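Local coordinates for Ras-interacting protein 1 (Homo sapiens, PDB 5KHO) that binds GTPases, homodimerises and regulates GTPase signalling, cell architecture and adhesion during blood vessel formation, here represented by its Ras-associating domain, at residues Ala37-Thr42 / Pro106-Glu111; Phe73-Ala78 / Arg98-Ser103; Gly17-Phe22 / Arg121-Arg126. One frame throughout, in Å; residues are numbered along the deposited sequence.

The three contacts hold together one ubiquitin-like Ras-associating domain, their centres 10 to 12 Å apart, and along the chain they are nested: contact 1 inside the loop closed by contact 3, contact 2 inside that closed by contact 1. Contacts 2 and 3 share a sheet, strands 73-80 and 120-127 being neighbours joined at A74 N to R126 O (2.7 Å). Contact 1 lies to one side, where P106 packs on L75 and L100 of contact 2. All three meet at R121, whose NH2 reaches V109 O at 2.7 Å and D77 OD2 at 2.8 Å; a glycerol, probably from the crystallisation liquor, is modelled beside D77, too close for a bond to be trusted.

Contact 1 (Ala37-Thr42 / Pro106-Glu111); sequences ATARST and PLLVQE
A37 begins the loop by turning its CB toward the isobutyl end of L107, meeting CD1 at 4.4 Å, while its carbonyl oxygen lies near both methyls of that leucine. T38 turns its side chain the other way and offers its carbonyl: T38 O rests on L107 CB at 3.4 Å and is about as close to CD2. L107 holds CG anti to its backbone N (chi1 -169°), which turns CG toward the T38 carbonyl. The loop is folded on itself by T38 N, which donates to S41 OG at 3.0 Å in an almost straight bond (171° at the hydrogen).

A39 meets the next leucine. L108 CD2 approaches A39 O to 3.3 Å and A39 CB to 3.9 Å, so this one methyl touches both the carbonyl oxygen and the CB of A39. S41 sets its carbonyl oxygen against CD of the P106 ring, and the T42 carbonyl carbon lies near CD and CG of the same ring.

A water is the polar link between the two segments. It donates to T38 O at 2.9 Å and to S41 O at 2.8 Å, and it accepts from L107 N at 2.9 Å. An amide in the first turn of the helix is thereby satisfied, and two loop carbonyls are tied to that helix end.

T42 is the N-cap of helix 43-54: its side chain caps a backbone N of that helix and its own N is held by E45, an arrangement consistent with a capping box. The loop thus bridges strand 30-36 and helix 43-54 while lying against the start of helix 106-112. P106 and L107 also pack on L19 of strand 18-22, and P106 touches L46 and F123.

Contact 2 (Phe73-Ala78 / Arg98-Ser103); sequences FALCDA and RVLGDS
V99 spreads its two methyls over the side chains of the facing strand, CG1 meeting A74 CB at 3.7 Å and CG2 lying 4.1 Å from C76 SG. V99 CG1 is anti to the backbone N (chi1 179°), which sets it on the A74 side. L100 packs from the other face: its CD1 sits against D77 CB at 3.8 Å and near L75 O, whereas CD2 makes a looser touch with L75 CD2 at 4.4 Å.

Between these apolar patches runs an antiparallel ladder. C76 and V99 form its non-hydrogen-bonded pair, D77 and R98 its hydrogen-bonded one. D77 N donates to R98 O at 2.8 Å, in the carbonyl plane, and R98 N returns a bond of 3.0 Å to D77 O from 41° above the plane of that carbonyl. L100 N adds a further bond, to L75 O at 3.0 Å.

At the polar edge D77 OD2 stands 4.0 Å from R98 NH1, a long salt bridge; OD2 lies at the edge of the guanidinium, in its plane, while the carboxylate plane is turned 71° from it. Each has a stronger partner, R121 for D77 and E104 for R98.

Strand 96-99 is the outer strand of the sheet within this chain, and strand 73-80 lies between it and strand 120-127. Helix 128-136 packs on V99, V109 of helix 106-112 on D77 and R98, and W113 of the second subunit on the same two residues.

Contact 3 (Gly17-Phe22 / Arg121-Arg126); sequences GVLKIF and RRFELR
F22 and R122 carry this contact, the arginine laying its chain over one face of the phenyl ring. R122 CD stands above the ring centre, 3.6 Å from the centroid, in a CH-pi contact, and the two side chains cross at about a right angle. CB and CG of the arginine lie over the CD1 side of the ring, and the guanidinium extends past the other side, where NH2 is 3.4 Å from F22 CD2. Ring and guanidinium planes are only 21° apart. With CG between the backbone N and carbonyl carbon (chi1 74°) and an extended chain to NE, the arginine runs across the ring.

E124 fixes the guanidinium from its edge. R122 grips E124 OE2 side-on with two nitrogens, NE at 3.1 Å and NH1 at 2.9 Å, the oxygen lying in the guanidinium plane. R126 grips the other oxygen, NH2 at 2.8 Å from E124 OE1 with NE beside it, both from above one face of the carboxylate. The acid therefore sits between two arginines, which probably favours its charged form.

On the face that carries I21 and F123, apolar side chains make the contact. I21 CG2 packs on L125 CB at 3.7 Å and L19 CD1 approaches the F123 ring obliquely. V18 and K20, nearer the strand's start, pack against the chain of another protein.

F22, the last residue of strand 18-22, makes both backbone bonds: F22 N to F123 O at 2.7 Å and L125 N to F22 O at 2.8 Å, flanking E124 in parallel register. The short strand segments run at 47° to each other. Parallel pairing of the first strand with the last, central in a mixed sheet ordered 2-1-5-3-4, is the signature of the ubiquitin-like fold of Ras-associating domains.

Contact 1 (Ala37-Thr42 / Pro106-Glu111)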
# COMPACT_ATOMS: atom_id res chain seq x y z
N ALA B 37 0.40 3.91 -19.03
CA ALA B 37 0.24 5.01 -18.08
C ALA B 37 1.56 5.73 -17.81
O ALA B 37 2.61 5.11 -17.63
CB ALA B 37 -0.39 4.53 -16.79
N THR B 38 1.49 7.06 -17.81
CA THR B 38 2.65 7.90 -17.49
C THR B 38 2.62 8.23 -16.00
O THR B 38 1.77 7.71 -15.27
CB THR B 38 2.70 9.16 -18.40
OG1 THR B 38 1.55 9.99 -18.16
CG2 THR B 38 2.72 8.76 -19.88
N ALA B 39 3.54 9.07 -15.53
CA ALA B 39 3.48 9.57 -14.15
C ALA B 39 2.37 10.62 -13.98
O ALA B 39 1.94 10.90 -12.86
CB ALA B 39 4.82 10.14 -13.72
N ARG B 40 1.91 11.18 -15.10
CA ARG B 40 0.87 12.22 -15.12
C ARG B 40 -0.53 11.72 -15.47
O ARG B 40 -1.52 12.43 -15.26
CB ARG B 40 1.28 13.36 -16.06
CG ARG B 40 2.04 14.50 -15.40
CD ARG B 40 2.99 15.22 -16.36
NE ARG B 40 2.47 15.40 -17.72
CZ ARG B 40 1.58 16.32 -18.11
NH1 ARG B 40 1.21 16.37 -19.38
NH2 ARG B 40 1.06 17.19 -17.25
N SER B 41 -0.61 10.50 -16.01
CA SER B 41 -1.89 9.86 -16.33
C SER B 41 -2.79 9.84 -15.09
O SER B 41 -2.35 9.42 -14.01
CB SER B 41 -1.66 8.44 -16.86
OG SER B 41 -1.13 8.47 -18.16
N THR B 42 -4.02 10.33 -15.25
CA THR B 42 -5.03 10.36 -14.17
C THR B 42 -5.90 9.11 -14.22
O THR B 42 -5.98 8.45 -15.25
CB THR B 42 -5.95 11.60 -14.24
OG1 THR B 42 -6.79 11.52 -15.40
CG2 THR B 42 -5.16 12.92 -14.25
N PRO B 106 -2.51 6.76 -11.19
CA PRO B 106 -2.48 5.30 -10.89
C PRO B 106 -1.12 4.61 -10.95
O PRO B 106 -0.90 3.64 -10.23
CB PRO B 106 -3.42 4.69 -11.94
CG PRO B 106 -4.34 5.80 -12.29
CD PRO B 106 -3.46 7.02 -12.28
N LEU B 107 -0.23 5.10 -11.81
CA LEU B 107 1.12 4.55 -11.90
C LEU B 107 1.85 4.75 -10.57
O LEU B 107 2.53 3.84 -10.10
CB LEU B 107 1.90 5.18 -13.05
CG LEU B 107 3.24 4.52 -13.43
CD1 LEU B 107 3.00 3.28 -14.27
CD2 LEU B 107 4.13 5.51 -14.16
N LEU B 108 1.67 5.93 -9.97
CA LEU B 108 2.23 6.27 -8.66
C LEU B 108 1.61 5.45 -7.52
O LEU B 108 2.34 4.98 -6.65
CB LEU B 108 2.09 7.77 -8.37
CG LEU B 108 3.11 8.79 -8.91
CD1 LEU B 108 4.53 8.48 -8.43
CD2 LEU B 108 3.07 8.93 -10.42
N VAL B 109 0.29 5.27 -7.55
CA VAL B 109 -0.43 4.43 -6.58
C VAL B 109 0.14 3.01 -6.52
O VAL B 109 0.38 2.48 -5.43
CB VAL B 109 -1.98 4.44 -6.82
CG1 VAL B 109 -2.71 3.33 -6.06
CG2 VAL B 109 -2.58 5.80 -6.49
N GLN B 110 0.40 2.39 -7.68
CA GLN B 110 1.02 1.06 -7.64
C GLN B 110 2.52 1.08 -7.35
O GLN B 110 3.03 0.16 -6.72
CB GLN B 110 0.66 0.20 -8.85
CG GLN B 110 1.59 0.29 -10.05
CD GLN B 110 1.70 -1.02 -10.81
OE1 GLN B 110 0.69 -1.66 -11.14
NE2 GLN B 110 2.93 -1.41 -11.12
N GLU B 111 3.21 2.13 -7.79
CA GLU B 111 4.67 2.21 -7.64
C GLU B 111 5.11 2.54 -6.21
O GLU B 111 6.15 2.05 -5.77
CB GLU B 111 5.29 3.18 -8.64
O HOH W 1 -0.42 7.53 -13.37

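Contact 2 (Phe73-Ala78 / Arg98-Ser103)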
# COMPACT_ATOMS: atom_id res chain seq x y z
N PHE B 73 -18.27 4.22 -13.94
CA PHE B 73 -17.22 3.24 -13.67
C PHE B 73 -16.06 3.78 -12.83
O PHE B 73 -15.77 4.98 -12.82
CB PHE B 73 -16.70 2.63 -14.97
CG PHE B 73 -17.66 1.67 -15.61
CD1 PHE B 73 -17.68 0.33 -15.23
CD2 PHE B 73 -18.55 2.10 -16.59
CE1 PHE B 73 -18.57 -0.56 -15.82
CE2 PHE B 73 -19.43 1.22 -17.19
CZ PHE B 73 -19.45 -0.11 -16.80
N ALA B 74 -15.38 2.85 -12.15
CA ALA B 74 -14.37 3.16 -11.14
C ALA B 74 -13.08 2.36 -11.33
O ALA B 74 -13.11 1.17 -11.63
CB ALA B 74 -14.94 2.90 -9.75
N LEU B 75 -11.95 3.03 -11.14
CA LEU B 75 -10.68 2.33 -11.09
C LEU B 75 -10.34 1.99 -9.64
O LEU B 75 -10.29 2.88 -8.78
CB LEU B 75 -9.56 3.12 -11.78
CG LEU B 75 -8.22 2.43 -12.07
CD1 LEU B 75 -8.38 1.08 -12.78
CD2 LEU B 75 -7.35 3.35 -12.89
N CYS B 76 -10.10 0.71 -9.39
CA CYS B 76 -9.98 0.20 -8.04
C CYS B 76 -8.64 -0.44 -7.74
O CYS B 76 -8.15 -1.25 -8.52
CB CYS B 76 -11.11 -0.79 -7.76
SG CYS B 76 -12.75 -0.08 -8.02
N ASP B 77 -8.06 -0.04 -6.60
CA ASP B 77 -6.88 -0.67 -6.03
C ASP B 77 -7.38 -1.81 -5.15
O ASP B 77 -7.82 -1.59 -4.02
CB ASP B 77 -6.06 0.36 -5.23
CG ASP B 77 -4.63 -0.11 -4.91
OD1 ASP B 77 -4.25 -1.29 -5.14
OD2 ASP B 77 -3.86 0.73 -4.41
N ALA B 78 -7.35 -3.02 -5.69
CA ALA B 78 -7.88 -4.21 -5.00
C ALA B 78 -6.80 -5.03 -4.30
O ALA B 78 -5.62 -4.99 -4.69
CB ALA B 78 -8.64 -5.09 -5.99
N ARG B 98 -10.24 -0.18 -2.95
CA ARG B 98 -10.30 1.26 -2.78
C ARG B 98 -10.55 1.90 -4.13
O ARG B 98 -9.86 1.58 -5.10
CB ARG B 98 -8.99 1.76 -2.20
CG ARG B 98 -8.98 3.22 -1.86
CD ARG B 98 -7.59 3.64 -1.42
NE ARG B 98 -7.27 4.93 -2.02
CZ ARG B 98 -6.46 5.11 -3.04
NH1 ARG B 98 -5.83 4.08 -3.59
NH2 ARG B 98 -6.26 6.32 -3.52
N VAL B 99 -11.52 2.80 -4.20
CA VAL B 99 -11.81 3.52 -5.43
C VAL B 99 -10.91 4.74 -5.50
O VAL B 99 -11.00 5.63 -4.66
CB VAL B 99 -13.29 3.96 -5.51
CG1 VAL B 99 -13.57 4.75 -6.79
CG2 VAL B 99 -14.21 2.75 -5.42
N LEU B 100 -10.03 4.75 -6.48
CA LEU B 100 -9.22 5.92 -6.77
C LEU B 100 -10.11 7.11 -7.12
O LEU B 100 -11.11 6.94 -7.82
CB LEU B 100 -8.26 5.64 -7.94
CG LEU B 100 -6.89 4.98 -7.66
CD1 LEU B 100 -7.01 3.59 -7.04
CD2 LEU B 100 -6.06 4.92 -8.94
N GLY B 101 -9.76 8.29 -6.61
CA GLY B 101 -10.35 9.54 -7.10
C GLY B 101 -9.88 9.81 -8.53
O GLY B 101 -8.85 9.29 -8.95
N ASP B 102 -10.63 10.63 -9.27
CA ASP B 102 -10.31 10.91 -10.68
C ASP B 102 -8.97 11.62 -10.89
O ASP B 102 -8.35 11.42 -11.94
CB ASP B 102 -11.40 11.75 -11.34
CG ASP B 102 -12.79 11.18 -11.14
OD1 ASP B 102 -12.97 9.94 -11.19
OD2 ASP B 102 -13.71 12.00 -10.93
N SER B 103 -8.55 12.42 -9.91
CA SER B 103 -7.30 13.20 -9.95
C SER B 103 -6.05 12.34 -9.74
O SER B 103 -4.95 12.72 -10.17
CB SER B 103 -7.31 14.29 -8.87
OG SER B 103 -8.32 15.26 -9.11

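Contact 3 (Gly17-Phe22 / Arg121-Arg126)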
# COMPACT_ATOMS: atom_id res chain seq x y z
N GLY B 17 5.33 3.03 -17.78
CA GLY B 17 4.97 1.63 -17.60
C GLY B 17 3.60 1.22 -18.10
O GLY B 17 2.84 2.04 -18.64
N VAL B 18 3.30 -0.06 -17.92
CA VAL B 18 1.99 -0.62 -18.27
C VAL B 18 1.25 -1.10 -17.02
O VAL B 18 1.87 -1.60 -16.08
CB VAL B 18 2.06 -1.72 -19.38
CG1 VAL B 18 2.70 -1.15 -20.64
CG2 VAL B 18 2.81 -2.97 -18.92
N LEU B 19 -0.07 -0.91 -17.02
CA LEU B 19 -0.90 -1.35 -15.91
C LEU B 19 -1.96 -2.31 -16.41
O LEU B 19 -2.74 -1.95 -17.29
CB LEU B 19 -1.58 -0.16 -15.22
CG LEU B 19 -0.77 1.07 -14.78
CD1 LEU B 19 -1.73 2.13 -14.26
CD2 LEU B 19 0.27 0.74 -13.72
N LYS B 20 -1.95 -3.54 -15.88
CA LYS B 20 -3.05 -4.50 -16.07
C LYS B 20 -4.31 -3.99 -15.35
O LYS B 20 -4.30 -3.85 -14.14
CB LYS B 20 -2.71 -5.91 -15.55
CG LYS B 20 -1.25 -6.29 -15.37
CD LYS B 20 -0.71 -7.12 -16.51
CE LYS B 20 0.57 -7.84 -16.12
NZ LYS B 20 0.29 -9.16 -15.50
N ILE B 21 -5.36 -3.71 -16.11
CA ILE B 21 -6.67 -3.31 -15.56
C ILE B 21 -7.57 -4.54 -15.64
O ILE B 21 -7.95 -4.97 -16.74
CB ILE B 21 -7.29 -2.11 -16.34
CG1 ILE B 21 -6.75 -0.77 -15.85
CG2 ILE B 21 -8.78 -1.99 -16.09
CD1 ILE B 21 -5.29 -0.50 -16.15
N PHE B 22 -7.88 -5.14 -14.48
CA PHE B 22 -8.62 -6.40 -14.47
C PHE B 22 -10.11 -6.18 -14.65
O PHE B 22 -10.72 -5.36 -13.97
CB PHE B 22 -8.33 -7.24 -13.22
CG PHE B 22 -7.00 -7.94 -13.26
CD1 PHE B 22 -5.79 -7.21 -13.16
CD2 PHE B 22 -6.93 -9.32 -13.40
CE1 PHE B 22 -4.56 -7.85 -13.20
CE2 PHE B 22 -5.69 -9.97 -13.44
CZ PHE B 22 -4.51 -9.24 -13.34
N ARG B 121 -2.26 -8.01 -5.20
CA ARG B 121 -2.79 -6.69 -5.49
C ARG B 121 -2.87 -6.45 -6.99
O ARG B 121 -1.87 -6.61 -7.71
CB ARG B 121 -1.91 -5.65 -4.83
CG ARG B 121 -2.31 -4.22 -5.07
CD ARG B 121 -1.13 -3.31 -4.82
NE ARG B 121 -1.52 -1.91 -4.78
CZ ARG B 121 -0.68 -0.89 -4.87
NH1 ARG B 121 0.63 -1.10 -5.02
NH2 ARG B 121 -1.13 0.36 -4.82
N ARG B 122 -4.06 -6.07 -7.46
CA ARG B 122 -4.30 -5.76 -8.86
C ARG B 122 -5.25 -4.57 -9.01
O ARG B 122 -6.03 -4.29 -8.10
CB ARG B 122 -4.85 -6.99 -9.61
CG ARG B 122 -6.30 -7.35 -9.30
CD ARG B 122 -6.66 -8.72 -9.83
NE ARG B 122 -8.10 -8.97 -9.72
CZ ARG B 122 -8.72 -10.07 -10.14
NH1 ARG B 122 -10.03 -10.17 -10.00
NH2 ARG B 122 -8.05 -11.07 -10.70
N PHE B 123 -5.17 -3.88 -10.15
CA PHE B 123 -6.14 -2.86 -10.51
C PHE B 123 -7.37 -3.50 -11.13
O PHE B 123 -7.25 -4.38 -11.98
CB PHE B 123 -5.55 -1.84 -11.49
CG PHE B 123 -4.79 -0.73 -10.83
CD1 PHE B 123 -5.41 0.13 -9.93
CD2 PHE B 123 -3.44 -0.52 -11.13
CE1 PHE B 123 -4.70 1.16 -9.33
CE2 PHE B 123 -2.72 0.51 -10.54
CZ PHE B 123 -3.35 1.35 -9.64
N GLU B 124 -8.55 -3.07 -10.70
CA GLU B 124 -9.82 -3.58 -11.22
C GLU B 124 -10.68 -2.47 -11.85
O GLU B 124 -10.65 -1.32 -11.39
CB GLU B 124 -10.61 -4.33 -10.13
CG GLU B 124 -10.03 -5.70 -9.78
CD GLU B 124 -10.80 -6.45 -8.68
OE1 GLU B 124 -11.54 -5.82 -7.88
OE2 GLU B 124 -10.66 -7.69 -8.60
N LEU B 125 -11.40 -2.82 -12.91
CA LEU B 125 -12.40 -1.92 -13.48
C LEU B 125 -13.77 -2.39 -13.03
O LEU B 125 -14.18 -3.52 -13.33
CB LEU B 125 -12.34 -1.92 -15.00
CG LEU B 125 -12.58 -0.62 -15.78
CD1 LEU B 125 -13.38 -0.95 -17.03
CD2 LEU B 125 -13.24 0.51 -14.99
N ARG B 126 -14.48 -1.53 -12.30
CA ARG B 126 -15.79 -1.88 -11.75
C ARG B 126 -16.83 -0.79 -11.94
O ARG B 126 -16.49 0.39 -12.08
CB ARG B 126 -15.67 -2.22 -10.27
CG ARG B 126 -15.09 -3.59 -9.96
CD ARG B 126 -15.08 -3.81 -8.47
NE ARG B 126 -14.29 -4.97 -8.08
CZ ARG B 126 -14.77 -6.21 -7.99
NH1 ARG B 126 -16.04 -6.48 -8.28
NH2 ARG B 126 -13.96 -7.19 -7.62